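PDB 5UB3: phosphate-binding protein from Xanthomonas axonopodis pv. citri, which serves as a periplasmic receptor paired with a diguanylate cyclase, is found here with bound chloride, and probably recognises a small anionic ligand. Local coordinates for residues R112-A117 against L175-A180; P130-L135 against Q273-H278; N137-D142 against G154-L159. All blocks are in the same frame, centred on the assembly; numbering follows the deposited sequence.

Contact 1 (R112-A117 against L175-A180); sequences RGHTLA and LIDVGA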
loop_
_atom_site.group_PDB
_atom_site.type_symbol
_atom_site.label_atom_id
_atom_site.label_comp_id
_atom_site.label_asym_id
_atom_site.label_seq_id
_atom_site.Cartn_x
_atom_site.Cartn_y
_atom_site.Cartn_z
ATOM N N ARG A 112 9.181 -23.173 -3.350
ATOM C CA ARG A 112 9.771 -24.035 -2.314
ATOM C C ARG A 112 11.216 -24.322 -2.607
ATOM O O ARG A 112 11.605 -24.505 -3.744
ATOM C CB ARG A 112 8.897 -25.272 -2.056
ATOM C CG ARG A 112 7.490 -24.781 -1.633
ATOM C CD ARG A 112 6.663 -25.694 -0.765
ATOM N NE ARG A 112 6.448 -26.930 -1.479
ATOM C CZ ARG A 112 6.825 -28.153 -1.087
ATOM N NH1 ARG A 112 7.422 -28.413 0.096
ATOM N NH2 ARG A 112 6.547 -29.157 -1.901
ATOM N N GLY A 113 12.050 -24.176 -1.597
ATOM C CA GLY A 113 13.491 -24.123 -1.798
ATOM C C GLY A 113 14.135 -22.836 -2.224
ATOM O O GLY A 113 15.330 -22.777 -2.321
ATOM N N HIS A 114 13.369 -21.783 -2.475
ATOM C CA HIS A 114 13.880 -20.571 -3.078
ATOM C C HIS A 114 13.574 -19.357 -2.231
ATOM O O HIS A 114 12.842 -19.448 -1.251
ATOM C CB HIS A 114 13.292 -20.408 -4.468
ATOM C CG HIS A 114 13.851 -21.394 -5.433
ATOM N ND1 HIS A 114 13.164 -22.516 -5.821
ATOM C CD2 HIS A 114 15.073 -21.485 -6.001
ATOM C CE1 HIS A 114 13.921 -23.242 -6.620
ATOM N NE2 HIS A 114 15.086 -22.631 -6.749
ATOM N N THR A 115 14.124 -18.229 -2.622
ATOM C CA THR A 115 14.026 -17.034 -1.840
ATOM C C THR A 115 13.153 -15.996 -2.576
ATOM O O THR A 115 13.108 -15.912 -3.789
ATOM C CB THR A 115 15.434 -16.480 -1.512
ATOM O OG1 THR A 115 16.087 -16.193 -2.728
ATOM C CG2 THR A 115 16.234 -17.476 -0.781
ATOM N N LEU A 116 12.465 -15.221 -1.779
ATOM C CA LEU A 116 11.554 -14.208 -2.259
ATOM C C LEU A 116 11.932 -12.856 -1.647
ATOM O O LEU A 116 12.048 -12.766 -0.467
ATOM C CB LEU A 116 10.171 -14.590 -1.781
ATOM C CG LEU A 116 9.029 -13.612 -1.978
ATOM C CD1 LEU A 116 8.657 -13.422 -3.440
ATOM C CD2 LEU A 116 7.832 -14.172 -1.249
ATOM N N ALA A 117 12.013 -11.819 -2.473
ATOM C CA ALA A 117 12.221 -10.452 -2.083
ATOM C C ALA A 117 10.895 -9.778 -1.834
ATOM O O ALA A 117 10.093 -9.671 -2.747
ATOM C CB ALA A 117 12.950 -9.683 -3.210
ATOM N N LEU A 175 20.530 -12.345 -6.588
ATOM C CA LEU A 175 20.707 -12.408 -5.138
ATOM C C LEU A 175 19.541 -13.130 -4.537
ATOM O O LEU A 175 19.711 -13.777 -3.555
ATOM C CB LEU A 175 20.807 -11.032 -4.560
ATOM C CG LEU A 175 22.023 -10.291 -5.115
ATOM C CD1 LEU A 175 21.867 -8.803 -4.851
ATOM C CD2 LEU A 175 23.333 -10.815 -4.537
ATOM N N ILE A 176 18.378 -13.049 -5.171
ATOM C CA ILE A 176 17.112 -13.570 -4.649
ATOM C C ILE A 176 16.366 -14.150 -5.846
ATOM O O ILE A 176 16.467 -13.599 -6.928
ATOM C CB ILE A 176 16.327 -12.432 -3.962
ATOM C CG1 ILE A 176 17.138 -11.876 -2.782
ATOM C CG2 ILE A 176 14.976 -12.925 -3.433
ATOM C CD1 ILE A 176 16.458 -10.743 -2.004
ATOM N N ASP A 177 15.681 -15.275 -5.668
ATOM C CA ASP A 177 15.107 -15.984 -6.764
ATOM C C ASP A 177 13.824 -15.316 -7.296
ATOM O O ASP A 177 13.575 -15.307 -8.503
ATOM C CB ASP A 177 14.769 -17.406 -6.347
ATOM C CG ASP A 177 15.984 -18.172 -5.806
ATOM O OD1 ASP A 177 16.998 -18.196 -6.476
ATOM O OD2 ASP A 177 15.903 -18.737 -4.704
ATOM N N VAL A 178 13.017 -14.801 -6.395
ATOM C CA VAL A 178 11.669 -14.337 -6.773
ATOM C C VAL A 178 11.398 -12.976 -6.210
ATOM O O VAL A 178 11.849 -12.624 -5.112
ATOM C CB VAL A 178 10.562 -15.326 -6.345
ATOM C CG1 VAL A 178 9.216 -14.905 -6.882
ATOM C CG2 VAL A 178 10.855 -16.780 -6.693
ATOM N N GLY A 179 10.644 -12.167 -6.974
ATOM C CA GLY A 179 10.263 -10.878 -6.510
ATOM C C GLY A 179 8.760 -10.724 -6.517
ATOM O O GLY A 179 8.106 -11.410 -7.282
ATOM N N ALA A 180 8.230 -9.875 -5.622
ATOM C CA ALA A 180 6.798 -9.565 -5.626
ATOM C C ALA A 180 6.652 -8.070 -5.785
ATOM O O ALA A 180 7.294 -7.326 -5.108
ATOM C CB ALA A 180 6.123 -10.037 -4.382
#

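Contact 2 (P130-L135 against Q273-H278); sequences PMLELL and QRVRDH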
loop_
_atom_site.group_PDB
_atom_site.type_symbol
_atom_site.label_atom_id
_atom_site.label_comp_id
_atom_site.label_asym_id
_atom_site.label_seq_id
_atom_site.Cartn_x
_atom_site.Cartn_y
_atom_site.Cartn_z
ATOM N N PRO A 130 1.480 -10.910 -1.308
ATOM C CA PRO A 130 2.228 -12.138 -1.597
ATOM C C PRO A 130 2.282 -13.136 -0.423
ATOM O O PRO A 130 2.233 -14.339 -0.663
ATOM C CB PRO A 130 3.631 -11.646 -1.933
ATOM C CG PRO A 130 3.712 -10.227 -1.456
ATOM C CD PRO A 130 2.278 -9.706 -1.573
ATOM N N MET A 131 2.415 -12.657 0.811
ATOM C CA MET A 131 2.463 -13.579 1.931
ATOM C C MET A 131 1.129 -14.312 2.054
ATOM O O MET A 131 1.078 -15.492 2.336
ATOM C CB MET A 131 2.750 -12.891 3.281
ATOM C CG MET A 131 4.166 -12.453 3.471
ATOM S SD MET A 131 5.327 -13.829 3.402
ATOM C CE MET A 131 5.781 -13.919 5.121
ATOM N N LEU A 132 0.042 -13.588 1.849
ATOM C CA LEU A 132 -1.270 -14.213 1.890
ATOM C C LEU A 132 -1.320 -15.317 0.858
ATOM O O LEU A 132 -1.816 -16.387 1.150
ATOM C CB LEU A 132 -2.391 -13.187 1.610
ATOM C CG LEU A 132 -3.779 -13.734 1.609
ATOM C CD1 LEU A 132 -4.048 -14.410 2.947
ATOM C CD2 LEU A 132 -4.731 -12.578 1.341
ATOM N N GLU A 133 -0.824 -15.024 -0.339
ATOM C CA GLU A 133 -0.854 -15.988 -1.411
ATOM C C GLU A 133 -0.121 -17.258 -1.032
ATOM O O GLU A 133 -0.564 -18.356 -1.353
ATOM C CB GLU A 133 -0.320 -15.415 -2.700
ATOM C CG GLU A 133 -0.827 -16.151 -3.933
ATOM C CD GLU A 133 -2.256 -15.780 -4.345
ATOM O OE1 GLU A 133 -3.004 -15.137 -3.554
ATOM O OE2 GLU A 133 -2.576 -16.156 -5.482
ATOM N N LEU A 134 0.992 -17.114 -0.352
ATOM C CA LEU A 134 1.766 -18.255 0.009
ATOM C C LEU A 134 1.009 -19.049 1.055
ATOM O O LEU A 134 0.974 -20.276 0.998
ATOM C CB LEU A 134 3.164 -17.850 0.486
ATOM C CG LEU A 134 4.071 -17.230 -0.573
ATOM C CD1 LEU A 134 5.384 -16.895 0.118
ATOM C CD2 LEU A 134 4.283 -18.059 -1.794
ATOM N N LEU A 135 0.384 -18.360 1.993
ATOM C CA LEU A 135 -0.394 -19.054 2.983
ATOM C C LEU A 135 -1.504 -19.914 2.372
ATOM O O LEU A 135 -1.653 -21.093 2.732
ATOM C CB LEU A 135 -0.976 -18.096 4.017
ATOM C CG LEU A 135 -0.045 -17.547 5.063
ATOM C CD1 LEU A 135 -0.823 -16.465 5.754
ATOM C CD2 LEU A 135 0.446 -18.531 6.124
ATOM N N GLN A 273 -5.265 -10.120 8.318
ATOM C CA GLN A 273 -5.244 -10.598 9.702
ATOM C C GLN A 273 -4.585 -11.958 9.730
ATOM O O GLN A 273 -3.839 -12.274 10.624
ATOM C CB GLN A 273 -6.669 -10.718 10.307
ATOM C CG GLN A 273 -6.696 -11.127 11.766
ATOM C CD GLN A 273 -6.000 -10.093 12.632
ATOM O OE1 GLN A 273 -4.891 -10.313 13.175
ATOM N NE2 GLN A 273 -6.594 -8.941 12.679
ATOM N N ARG A 274 -4.886 -12.760 8.743
ATOM C CA ARG A 274 -4.299 -14.103 8.676
ATOM C C ARG A 274 -2.807 -14.036 8.526
ATOM O O ARG A 274 -2.063 -14.816 9.164
ATOM C CB ARG A 274 -4.905 -14.846 7.520
ATOM C CG ARG A 274 -4.425 -16.263 7.384
ATOM C CD ARG A 274 -5.012 -16.872 6.124
ATOM N NE ARG A 274 -4.621 -18.255 5.977
ATOM C CZ ARG A 274 -5.015 -19.058 4.990
ATOM N NH1 ARG A 274 -5.815 -18.651 4.001
ATOM N NH2 ARG A 274 -4.590 -20.285 5.004
ATOM N N VAL A 275 -2.337 -13.126 7.669
ATOM C CA VAL A 275 -0.893 -12.917 7.525
ATOM C C VAL A 275 -0.287 -12.511 8.885
ATOM O O VAL A 275 0.756 -13.027 9.344
ATOM C CB VAL A 275 -0.573 -11.862 6.450
ATOM C CG1 VAL A 275 0.924 -11.491 6.497
ATOM C CG2 VAL A 275 -0.921 -12.395 5.075
ATOM N N ARG A 276 -0.973 -11.586 9.529
ATOM C CA ARG A 276 -0.506 -11.098 10.806
ATOM C C ARG A 276 -0.500 -12.189 11.875
ATOM O O ARG A 276 0.416 -12.267 12.683
ATOM C CB ARG A 276 -1.353 -9.971 11.236
ATOM C CG ARG A 276 -1.045 -8.703 10.475
ATOM C CD ARG A 276 -1.917 -7.624 11.039
ATOM N NE ARG A 276 -1.435 -7.253 12.372
ATOM C CZ ARG A 276 -2.191 -6.734 13.327
ATOM N NH1 ARG A 276 -3.478 -6.450 13.115
ATOM N NH2 ARG A 276 -1.632 -6.455 14.508
ATOM N N ASP A 277 -1.535 -13.007 11.871
ATOM C CA ASP A 277 -1.667 -14.093 12.837
ATOM C C ASP A 277 -0.585 -15.166 12.588
ATOM O O ASP A 277 -0.072 -15.723 13.541
ATOM C CB ASP A 277 -3.094 -14.624 12.811
ATOM C CG ASP A 277 -4.068 -13.670 13.459
ATOM O OD1 ASP A 277 -3.610 -12.735 14.161
ATOM O OD2 ASP A 277 -5.283 -13.851 13.295
ATOM N N HIS A 278 -0.151 -15.368 11.346
ATOM C CA HIS A 278 0.709 -16.516 10.995
ATOM C C HIS A 278 2.086 -16.071 10.507
ATOM O O HIS A 278 2.634 -16.665 9.591
ATOM C CB HIS A 278 -0.045 -17.475 10.024
ATOM C CG HIS A 278 -1.389 -17.937 10.558
ATOM N ND1 HIS A 278 -1.521 -18.965 11.477
ATOM C CD2 HIS A 278 -2.652 -17.471 10.351
ATOM C CE1 HIS A 278 -2.797 -19.126 11.786
ATOM N NE2 HIS A 278 -3.504 -18.230 11.121
#

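Contact 3 (N137-D142 against G154-L159); sequences NGIACD and GSAGYL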
loop_
_atom_site.group_PDB
_atom_site.type_symbol
_atom_site.label_atom_id
_atom_site.label_comp_id
_atom_site.label_asym_id
_atom_site.label_seq_id
_atom_site.Cartn_x
_atom_site.Cartn_y
_atom_site.Cartn_z
ATOM N N ASN A 137 -1.656 -21.264 -0.446
ATOM C CA ASN A 137 -1.091 -22.396 -1.158
ATOM C C ASN A 137 -0.223 -23.317 -0.308
ATOM O O ASN A 137 0.408 -24.228 -0.839
ATOM C CB ASN A 137 -0.344 -21.861 -2.375
ATOM C CG ASN A 137 -1.310 -21.366 -3.447
ATOM O OD1 ASN A 137 -1.799 -22.138 -4.292
ATOM N ND2 ASN A 137 -1.634 -20.087 -3.376
ATOM N N GLY A 138 -0.189 -23.091 0.999
ATOM C CA GLY A 138 0.527 -23.946 1.903
ATOM C C GLY A 138 2.017 -23.898 1.735
ATOM O O GLY A 138 2.722 -24.857 2.097
ATOM N N ILE A 139 2.517 -22.788 1.200
ATOM C CA ILE A 139 3.925 -22.646 0.882
ATOM C C ILE A 139 4.567 -21.933 2.085
ATOM O O ILE A 139 4.378 -20.702 2.305
ATOM C CB ILE A 139 4.144 -21.843 -0.393
ATOM C CG1 ILE A 139 3.625 -22.632 -1.586
ATOM C CG2 ILE A 139 5.604 -21.486 -0.551
ATOM C CD1 ILE A 139 3.618 -21.856 -2.869
ATOM N N ALA A 140 5.333 -22.681 2.864
ATOM C CA ALA A 140 6.006 -22.099 4.005
ATOM C C ALA A 140 7.047 -21.077 3.528
ATOM O O ALA A 140 7.708 -21.252 2.494
ATOM C CB ALA A 140 6.647 -23.187 4.843
ATOM N N CYS A 141 7.140 -19.988 4.267
ATOM C CA CYS A 141 8.040 -18.938 3.879
ATOM C C CYS A 141 8.604 -18.282 5.104
ATOM O O CYS A 141 7.989 -17.407 5.681
ATOM C CB CYS A 141 7.315 -17.954 2.971
ATOM S SG CYS A 141 8.512 -16.883 2.084
ATOM N N ASP A 142 9.796 -18.751 5.516
ATOM C CA ASP A 142 10.420 -18.326 6.710
ATOM C C ASP A 142 11.188 -17.061 6.483
ATOM O O ASP A 142 11.734 -16.847 5.383
ATOM C CB ASP A 142 11.400 -19.395 7.202
ATOM C CG ASP A 142 10.710 -20.748 7.461
ATOM O OD1 ASP A 142 9.746 -20.760 8.225
ATOM O OD2 ASP A 142 11.174 -21.759 6.936
ATOM N N GLY A 154 12.115 -27.745 1.179
ATOM C CA GLY A 154 10.712 -27.898 1.341
ATOM C C GLY A 154 10.059 -26.560 1.608
ATOM O O GLY A 154 8.847 -26.444 1.454
ATOM N N SER A 155 10.808 -25.527 1.991
ATOM C CA SER A 155 10.160 -24.225 2.302
ATOM C C SER A 155 10.774 -23.100 1.460
ATOM O O SER A 155 11.894 -23.248 0.980
ATOM C CB SER A 155 10.286 -23.913 3.788
ATOM O OG SER A 155 9.648 -24.904 4.549
ATOM N N ALA A 156 10.035 -22.022 1.258
ATOM C CA ALA A 156 10.621 -20.807 0.772
ATOM C C ALA A 156 11.158 -20.005 1.966
ATOM O O ALA A 156 10.989 -20.367 3.170
ATOM C CB ALA A 156 9.599 -19.997 0.033
ATOM N N GLY A 157 11.808 -18.911 1.631
ATOM C CA GLY A 157 12.230 -17.935 2.584
ATOM C C GLY A 157 12.145 -16.558 1.956
ATOM O O GLY A 157 12.263 -16.417 0.705
ATOM N N TYR A 158 11.949 -15.558 2.786
ATOM C CA TYR A 158 11.857 -14.203 2.275
ATOM C C TYR A 158 12.878 -13.313 2.872
ATOM O O TYR A 158 13.304 -13.512 4.024
ATOM C CB TYR A 158 10.466 -13.605 2.412
ATOM C CG TYR A 158 10.042 -13.249 3.783
ATOM C CD1 TYR A 158 9.542 -14.196 4.612
ATOM C CD2 TYR A 158 10.116 -11.942 4.246
ATOM C CE1 TYR A 158 9.141 -13.873 5.881
ATOM C CE2 TYR A 158 9.700 -11.611 5.498
ATOM C CZ TYR A 158 9.211 -12.581 6.307
ATOM O OH TYR A 158 8.779 -12.323 7.563
ATOM N N LEU A 159 13.270 -12.337 2.068
ATOM C CA LEU A 159 14.155 -11.280 2.487
ATOM C C LEU A 159 13.486 -9.926 2.253
ATOM O O LEU A 159 13.035 -9.633 1.132
ATOM C CB LEU A 159 15.411 -11.346 1.664
ATOM C CG LEU A 159 16.258 -12.548 1.983
ATOM C CD1 LEU A 159 17.173 -12.871 0.832
ATOM C CD2 LEU A 159 17.041 -12.240 3.242
HETATM O O HOH W 1 12.755 -21.761 4.855
#

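Contact 1 (R112-A117 against L175-A180)
Asp177 reaches back across to His114 and Thr115 at the point where two parallel strands, 115-118 and 178-182, begin. Its CB lies 3.4 Å from Thr115 O. With CG turned beside its own backbone N and anti to the carbonyl carbon, chi1 -57° puts Asp177 CG 3.4 Å from His114 CD2. OD1 also faces CD2, but more distantly. OD2 is the working atom: it accepts the N-H of Thr115 at 2.8 Å, on the anti side of the carboxylate and slightly out of its plane, and it sits in the plane of the imidazole, at the ring edge between CB and CD2 of His114. Ring and carboxylate stand almost perpendicular, 87° apart. The ring is held from its other side, since ND1 donates to Gln110 O.

Thr115 returns the bond. Its hydroxyl occupies the crowded position between backbone N and carbonyl carbon (chi1 60°), where OG1 accepts the N-H of Asp177 at 3.1 Å. The two residues thus clasp each other, each side chain taking the other's backbone N-H.

Beyond this clasp the main chains take over. Val178 N donates to Thr115 O at 2.8 Å, and Ala117 N donates to Val178 O, also at 2.8 Å; Ala180 N to Ala117 O is a weak continuation. Leu116 and Val178 share one face, with CD1 of the leucine 3.8 Å from CG1 of the valine, against Phe97 of the adjoining strand 92-100; Leu116 also meets Leu134 of helix 124-136 there. Ala117 and Ile176 meet on the other face, under helix 164-172. A parallel pair lined with helices on both faces is typical of the alpha/beta lobes of periplasmic binding proteins.

Contact 2 (P130-L135 against Q273-H278)
Val275 lodges against the flank of helix 124-136, where Met131, Leu132 and Leu135 surround its two methyl groups. Its CG2 presses closest to the main chain, 3.6 Å from Leu132 N, and lies 3.8 Å from Leu132 CB. The other methyl, CG1, touches Met131 CB at 4.0 Å. Leu135 closes the remaining side: its CG is anti to the carbonyl carbon (chi1 -76°), and from there CD1 reaches over to CG2 and CA of Val275. The helix segments run steeply across one another, at 78°, with their axes 9.3 Å apart at closest approach, and Leu132 and Val275 sit where the two backbones come nearest.

Away from this buried patch the contact thins out. Arg274 is exposed and its chain is extended from CG to NE. It slides past Leu135 in the opposite direction, CG passing CD1 of that leucine at 4.0 Å, while CD meets the tip of Leu132 from a perpendicular course at CD1. One face of the guanidinium lies over Leu135, whose CB is 4.0 Å from its plane, offset toward the rim. At the far end, just past the last turn of helix 259-277, His278 offers only CB, 4.1 Å from Leu135 CD2.

No hydrogen bond or salt bridge joins the segments. Arg274 NH2 comes no nearer than 3.8 Å to Leu135 O, although a positive group close to the C-terminal end of helix 124-136 could be mildly favourable. Helix 259-277 also packs on helix 67-75 through Gln273 and Arg276. The chemistry therefore implies that the C-terminal helix holds to helix 124-136 by apolar fit around one valine, with both the aliphatic chain and a guanidinium face of Arg274 packed on leucines.

Contact 3 (N137-D142 against G154-L159)
A parallel strand pairing at the margin of an alpha/beta sheet brings Cys141 opposite Ala156 and Asp142 opposite Gly157. Three backbone bonds make it: Ala156 N to Ala140 O (2.7 Å), Asp142 N to Ala156 O (3.1 Å) and Tyr158 N to Asp142 O (2.9 Å). Ala156 O also accepts a hydrogen bond from a water (2.8 Å), which donates its second hydrogen to Asp142 OD2 (2.6 Å), tying the exposed carboxylate back to the neighbouring strand.

On the opposite face, Cys141 SG is anti to its backbone N (chi1 -164°) and lies 3.8 Å from Tyr158 CB and 3.9 Å from Ala156 CB, with the cysteine in contact with Leu134 of helix 124-136. Sulfur approaches the tyrosine ring at its edge. Cys141 O is also at that edge, in plane, 3.7 Å from CE1. Gly157 CA makes a CA-H...O contact with Asp142 O, with no side chain to keep the carbonyl at a distance. Helix 124-136, the Schellman motif that ends it at Gly138 and the parallel edge strand together form an alpha/beta connection, carrying the chain from the helix into the margin of the sheet.

Contacts 1 and 3 belong to the same run of parallel strands: 141-143, 156-160, 115-118 and 178-182 lie side by side in that order, and the two centres are about 9 Å apart. Gly113 and Leu116 bond to Ser155 and Gly157, joining them. Helix 124-136 follows strand 115-118 in the chain and precedes 141-143; it covers one face through Pro130 and Leu134. Contact 2, centred about 17 Å from contact 1 and 11 Å from contact 3, brings the C-terminal helix onto its outer side. Contact 3 is nested within the loops closed by both others. Contacts 1 and 3 build one lobe; contact 2 sets the C-terminal helix between it and helix 67-75, consistent with a link between lobes.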